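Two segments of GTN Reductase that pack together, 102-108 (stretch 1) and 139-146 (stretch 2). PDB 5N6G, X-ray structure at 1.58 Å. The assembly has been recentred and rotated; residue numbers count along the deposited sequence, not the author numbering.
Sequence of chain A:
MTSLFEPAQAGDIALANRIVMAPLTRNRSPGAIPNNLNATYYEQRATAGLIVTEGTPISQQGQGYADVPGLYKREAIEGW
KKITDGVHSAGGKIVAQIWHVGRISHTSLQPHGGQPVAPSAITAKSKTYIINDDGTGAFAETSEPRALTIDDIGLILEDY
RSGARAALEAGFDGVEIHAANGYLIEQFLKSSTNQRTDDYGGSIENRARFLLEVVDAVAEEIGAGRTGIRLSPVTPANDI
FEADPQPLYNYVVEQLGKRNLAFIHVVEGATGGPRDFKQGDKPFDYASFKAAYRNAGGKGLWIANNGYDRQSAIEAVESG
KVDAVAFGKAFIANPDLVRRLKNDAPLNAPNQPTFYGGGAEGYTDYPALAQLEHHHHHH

Stretch 1, residues 102-108: GRISHTS
Stretch 2 (139-146) FAETSEPR

Stretch 1 runs as an irregular loop that enters a 3-10 segment at Thr107 and Ser108; stretch 2 leaves a strand after Glu141 and continues extended through Pro145. The two run antiparallel, with the CA atoms of His106 and Ser143 4.8 Å apart and those of Arg103 and Pro145 5.5 Å apart. Together they bury 371 Å², summed over both sides.

Two direct hydrogen bonds join them, and both involve Ser143. Ser143 N donates to Ser105 O at 2.9 Å, with an almost linear N-H...O angle of 168°. The same Ser105 O lies 3.3 Å from Thr142 CA in a CA-H...O contact. Ser105 (phi/psi -160/-176) is nearly fully extended and directs its CB away from stretch 2, so its backbone makes the contact; its OG (chi1 t) is hydrogen-bonded to a residue just outside the stretches. Ser143 (-82/160) points its CB toward stretch 1, and with chi1 at -65° (m) Ser143 OG accepts from Thr107 N at 2.9 Å, with an angle of 146°. A serine suits this position because its short side chain carries an acceptor to a backbone NH at the start of the 3-10 segment.

A water completes the polar network. It donates to Arg103 O and to Ser143 O, each 2.8 Å from the water oxygen, and accepts from Thr142 OG1 at 3.0 Å. It thus satisfies two carbonyls whose oxygens, Arg103 O and Ser143 O, are 4.1 Å apart. Arg103 O also accepts a weak bond from Ser105 N at 3.0 Å, closing a tight turn around Ile104 (-90/77).

Thr142 (-64/151, chi1 p) is buried and serves both kinds of contact: while OG1 meets the water, its CG2 packs 4.1 Å from CG2 of Ile104, whose chi angles are m, m. At one end, Arg103 CB rests 3.9 Å from Pro145 CB; the CB of Arg103 (p, t, t) is sideways and its guanidinium leaves the contact, with NH1 and NH2 hydrogen-bonded elsewhere in the structure.

At the other end His106 (-139/147; chi1 t, chi2 -96°) has its CB sideways to stretch 2, but its ring comes nearer, reaching the end of the strand. His106 CD2 lies 3.9 Å from Ala140 CB and 3.6 Å from Glu141 O, which sits at the ring edge; the small alanine methyl points toward stretch 1. The ring is anchored within its own loop: Ser108 N donates to His106 ND1 at 3.1 Å, and Ser108 OG (chi1 p) is hydrogen-bonded to His106 ND1 at 2.8 Å.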

ATOM      1  N   GLY A 102     -12.226   1.623   3.467  1.00 11.78           N
ATOM      2  CA  GLY A 102     -13.548   2.024   3.012  1.00 11.35           C
ATOM      3  C   GLY A 102     -14.549   0.892   3.073  1.00 11.95           C
ATOM      4  O   GLY A 102     -14.728   0.241   4.106  1.00 13.45           O
ATOM      5  N   ARG A 103     -15.238   0.642   1.954  1.00 11.51           N
ATOM      6  CA  ARG A 103     -16.324  -0.331   1.955  1.00 12.28           C
ATOM      7  C   ARG A 103     -15.878  -1.785   2.121  1.00 12.09           C
ATOM      8  O   ARG A 103     -16.743  -2.653   2.293  1.00 13.14           O
ATOM      9  CB  ARG A 103     -17.134  -0.218   0.666  1.00 13.23           C
ATOM     10  CG  ARG A 103     -16.406  -0.710  -0.580  1.00 11.97           C
ATOM     11  CD  ARG A 103     -17.276  -0.476  -1.812  1.00 14.80           C
ATOM     12  NE  ARG A 103     -16.652  -1.017  -3.020  1.00 13.16           N
ATOM     13  CZ  ARG A 103     -17.323  -1.378  -4.108  1.00 15.35           C
ATOM     14  NH1 ARG A 103     -18.644  -1.252  -4.201  1.00 16.18           N
ATOM     15  NH2 ARG A 103     -16.659  -1.880  -5.146  1.00 16.67           N
ATOM     16  N   ILE A 104     -14.580  -2.068   2.057  1.00 13.19           N
ATOM     17  CA  ILE A 104     -14.094  -3.458   2.096  1.00 12.69           C
ATOM     18  C   ILE A 104     -13.865  -3.801   3.562  1.00 14.44           C
ATOM     19  O   ILE A 104     -12.739  -3.839   4.062  1.00 13.81           O
ATOM     20  CB  ILE A 104     -12.843  -3.638   1.244  1.00 11.66           C
ATOM     21  CG1 ILE A 104     -13.076  -3.105  -0.179  1.00 13.72           C
ATOM     22  CG2 ILE A 104     -12.451  -5.081   1.204  1.00 13.09           C
ATOM     23  CD1 ILE A 104     -14.193  -3.812  -0.957  1.00 15.83           C
ATOM     24  N   SER A 105     -14.962  -4.061   4.270  1.00 13.63           N
ATOM     25  CA  SER A 105     -14.900  -4.344   5.698  1.00 14.10           C
ATOM     26  C   SER A 105     -16.173  -5.082   6.113  1.00 14.71           C
ATOM     27  O   SER A 105     -17.014  -5.441   5.285  1.00 14.52           O
ATOM     28  CB  SER A 105     -14.691  -3.048   6.487  1.00 13.54           C
ATOM     29  OG  SER A 105     -14.440  -3.265   7.877  1.00 16.71           O
ATOM     30  N   HIS A 106     -16.286  -5.325   7.413  1.00 14.75           N
ATOM     31  CA  HIS A 106     -17.394  -6.060   7.993  1.00 14.78           C
ATOM     32  C   HIS A 106     -17.797  -5.353   9.275  1.00 15.38           C
ATOM     33  O   HIS A 106     -16.960  -4.752   9.943  1.00 15.70           O
ATOM     34  CB  HIS A 106     -16.984  -7.511   8.275  1.00 18.94           C
ATOM     35  CG  HIS A 106     -18.122  -8.401   8.662  1.00 21.09           C
ATOM     36  ND1 HIS A 106     -18.438  -8.660   9.980  1.00 28.33           N
ATOM     37  CD2 HIS A 106     -18.998  -9.120   7.915  1.00 21.69           C
ATOM     38  CE1 HIS A 106     -19.475  -9.474  10.027  1.00 23.66           C
ATOM     39  NE2 HIS A 106     -19.822  -9.781   8.789  1.00 25.36           N
ATOM     40  N   THR A 107     -19.090  -5.389   9.583  1.00 16.22           N
ATOM     41  CA  THR A 107     -19.586  -4.707  10.779  1.00 16.32           C
ATOM     42  C   THR A 107     -18.862  -5.157  12.045  1.00 18.14           C
ATOM     43  O   THR A 107     -18.659  -4.345  12.954  1.00 20.85           O
ATOM     44  CB  THR A 107     -21.081  -4.938  10.933  1.00 18.32           C
ATOM     45  OG1 THR A 107     -21.338  -6.355  10.985  1.00 22.22           O
ATOM     46  CG2 THR A 107     -21.845  -4.299   9.787  1.00 18.89           C
ATOM     47  N   SER A 108     -18.455  -6.428  12.124  1.00 18.95           N
ATOM     48  CA  SER A 108     -17.808  -6.944  13.331  1.00 20.09           C
ATOM     49  C   SER A 108     -16.438  -6.309  13.595  1.00 20.12           C
ATOM     50  O   SER A 108     -15.910  -6.436  14.711  1.00 25.06           O
ATOM     51  CB  SER A 108     -17.674  -8.468  13.227  1.00 23.86           C
ATOM     52  OG  SER A 108     -16.758  -8.790  12.197  1.00 24.11           O
ATOM     53  N   PHE A 139     -14.611 -16.618   7.099  1.00 41.31           N
ATOM     54  CA  PHE A 139     -14.730 -15.776   5.919  1.00 47.41           C
ATOM     55  C   PHE A 139     -16.138 -15.220   5.839  1.00 53.83           C
ATOM     56  O   PHE A 139     -17.111 -15.897   6.190  1.00 45.05           O
ATOM     57  CB  PHE A 139     -14.422 -16.564   4.647  1.00 47.95           C
ATOM     58  CG  PHE A 139     -13.041 -16.343   4.121  1.00 58.98           C
ATOM     59  CD1 PHE A 139     -12.830 -15.530   3.021  1.00 60.98           C
ATOM     60  CD2 PHE A 139     -11.954 -16.943   4.726  1.00 62.40           C
ATOM     61  CE1 PHE A 139     -11.558 -15.326   2.529  1.00 65.36           C
ATOM     62  CE2 PHE A 139     -10.680 -16.743   4.245  1.00 66.04           C
ATOM     63  CZ  PHE A 139     -10.479 -15.934   3.142  1.00 71.25           C
ATOM     64  N   ALA A 140     -16.250 -13.984   5.367  1.00 31.79           N
ATOM     65  CA  ALA A 140     -17.546 -13.342   5.303  1.00 26.09           C
ATOM     66  C   ALA A 140     -17.565 -12.423   4.096  1.00 24.11           C
ATOM     67  O   ALA A 140     -16.525 -11.905   3.666  1.00 23.24           O
ATOM     68  CB  ALA A 140     -17.863 -12.550   6.581  1.00 29.67           C
ATOM     69  N   GLU A 141     -18.758 -12.257   3.544  1.00 27.00           N
ATOM     70  CA  GLU A 141     -18.953 -11.216   2.548  1.00 25.21           C
ATOM     71  C   GLU A 141     -18.821  -9.869   3.230  1.00 19.98           C
ATOM     72  O   GLU A 141     -19.234  -9.705   4.387  1.00 22.46           O
ATOM     73  CB  GLU A 141     -20.331 -11.345   1.912  1.00 23.44           C
ATOM     74  CG  GLU A 141     -20.555 -12.688   1.226  1.00 36.14           C
ATOM     75  CD  GLU A 141     -21.974 -12.870   0.704  1.00 56.58           C
ATOM     76  OE1 GLU A 141     -22.707 -11.867   0.577  1.00 62.44           O
ATOM     77  OE2 GLU A 141     -22.356 -14.027   0.424  1.00 67.36           O
ATOM     78  N   THR A 142     -18.261  -8.899   2.515  1.00 16.97           N
ATOM     79  CA  THR A 142     -18.164  -7.556   3.065  1.00 14.44           C
ATOM     80  C   THR A 142     -19.563  -6.978   3.285  1.00 18.29           C
ATOM     81  O   THR A 142     -20.521  -7.298   2.583  1.00 21.41           O
ATOM     82  CB  THR A 142     -17.320  -6.637   2.181  1.00 18.39           C
ATOM     83  OG1 THR A 142     -17.781  -6.668   0.826  1.00 17.07           O
ATOM     84  CG2 THR A 142     -15.856  -7.088   2.243  1.00 17.60           C
ATOM     85  N   SER A 143     -19.648  -6.100   4.275  1.00 15.57           N
ATOM     86  CA  SER A 143     -20.904  -5.555   4.756  1.00 16.26           C
ATOM     87  C   SER A 143     -21.379  -4.399   3.879  1.00 15.59           C
ATOM     88  O   SER A 143     -20.599  -3.741   3.176  1.00 19.78           O
ATOM     89  CB  SER A 143     -20.722  -5.060   6.197  1.00 19.54           C
ATOM     90  OG  SER A 143     -20.431  -6.128   7.077  1.00 19.51           O
ATOM     91  N   GLU A 144     -22.676  -4.109   3.981  1.00 16.23           N
ATOM     92  CA  GLU A 144     -23.260  -2.942   3.315  1.00 16.24           C
ATOM     93  C   GLU A 144     -22.658  -1.654   3.869  1.00 16.00           C
ATOM     94  O   GLU A 144     -22.766  -1.418   5.085  1.00 18.16           O
ATOM     95  CB  GLU A 144     -24.769  -2.877   3.550  1.00 20.51           C
ATOM     96  CG  GLU A 144     -25.561  -3.997   3.012  1.00 29.08           C
ATOM     97  CD  GLU A 144     -27.059  -3.765   3.197  1.00 51.45           C
ATOM     98  OE1 GLU A 144     -27.477  -3.135   4.207  1.00 24.04           O
ATOM     99  OE2 GLU A 144     -27.816  -4.211   2.318  1.00 47.49           O
ATOM    100  N   PRO A 145     -22.087  -0.782   3.042  1.00 16.76           N
ATOM    101  CA  PRO A 145     -21.503   0.464   3.542  1.00 16.23           C
ATOM    102  C   PRO A 145     -22.508   1.601   3.579  1.00 19.55           C
ATOM    103  O   PRO A 145     -23.546   1.570   2.920  1.00 22.95           O
ATOM    104  CB  PRO A 145     -20.413   0.784   2.512  1.00 15.33           C
ATOM    105  CG  PRO A 145     -21.001   0.245   1.240  1.00 17.32           C
ATOM    106  CD  PRO A 145     -21.781  -0.980   1.612  1.00 18.48           C
ATOM    107  N   ARG A 146     -22.153   2.631   4.346  1.00 14.60           N
ATOM    108  CA  ARG A 146     -22.882   3.890   4.345  1.00 16.63           C
ATOM    109  C   ARG A 146     -22.045   4.955   3.658  1.00 16.58           C
ATOM    110  O   ARG A 146     -20.808   4.907   3.682  1.00 16.01           O
ATOM    111  CB  ARG A 146     -23.245   4.349   5.764  1.00 19.18           C
ATOM    112  CG  ARG A 146     -22.081   4.700   6.647  1.00 18.31           C
ATOM    113  CD  ARG A 146     -22.589   5.261   8.021  1.00 22.02           C
ATOM    114  NE  ARG A 146     -21.448   5.721   8.816  1.00 24.22           N
ATOM    115  CZ  ARG A 146     -20.897   6.933   8.718  1.00 24.23           C
ATOM    116  NH1 ARG A 146     -21.402   7.843   7.894  1.00 26.55           N
ATOM    117  NH2 ARG A 146     -19.831   7.227   9.441  1.00 23.09           N
TER
HETATM  118  O   HOH W   1     -18.892  -3.881   0.959  1.00 15.67           O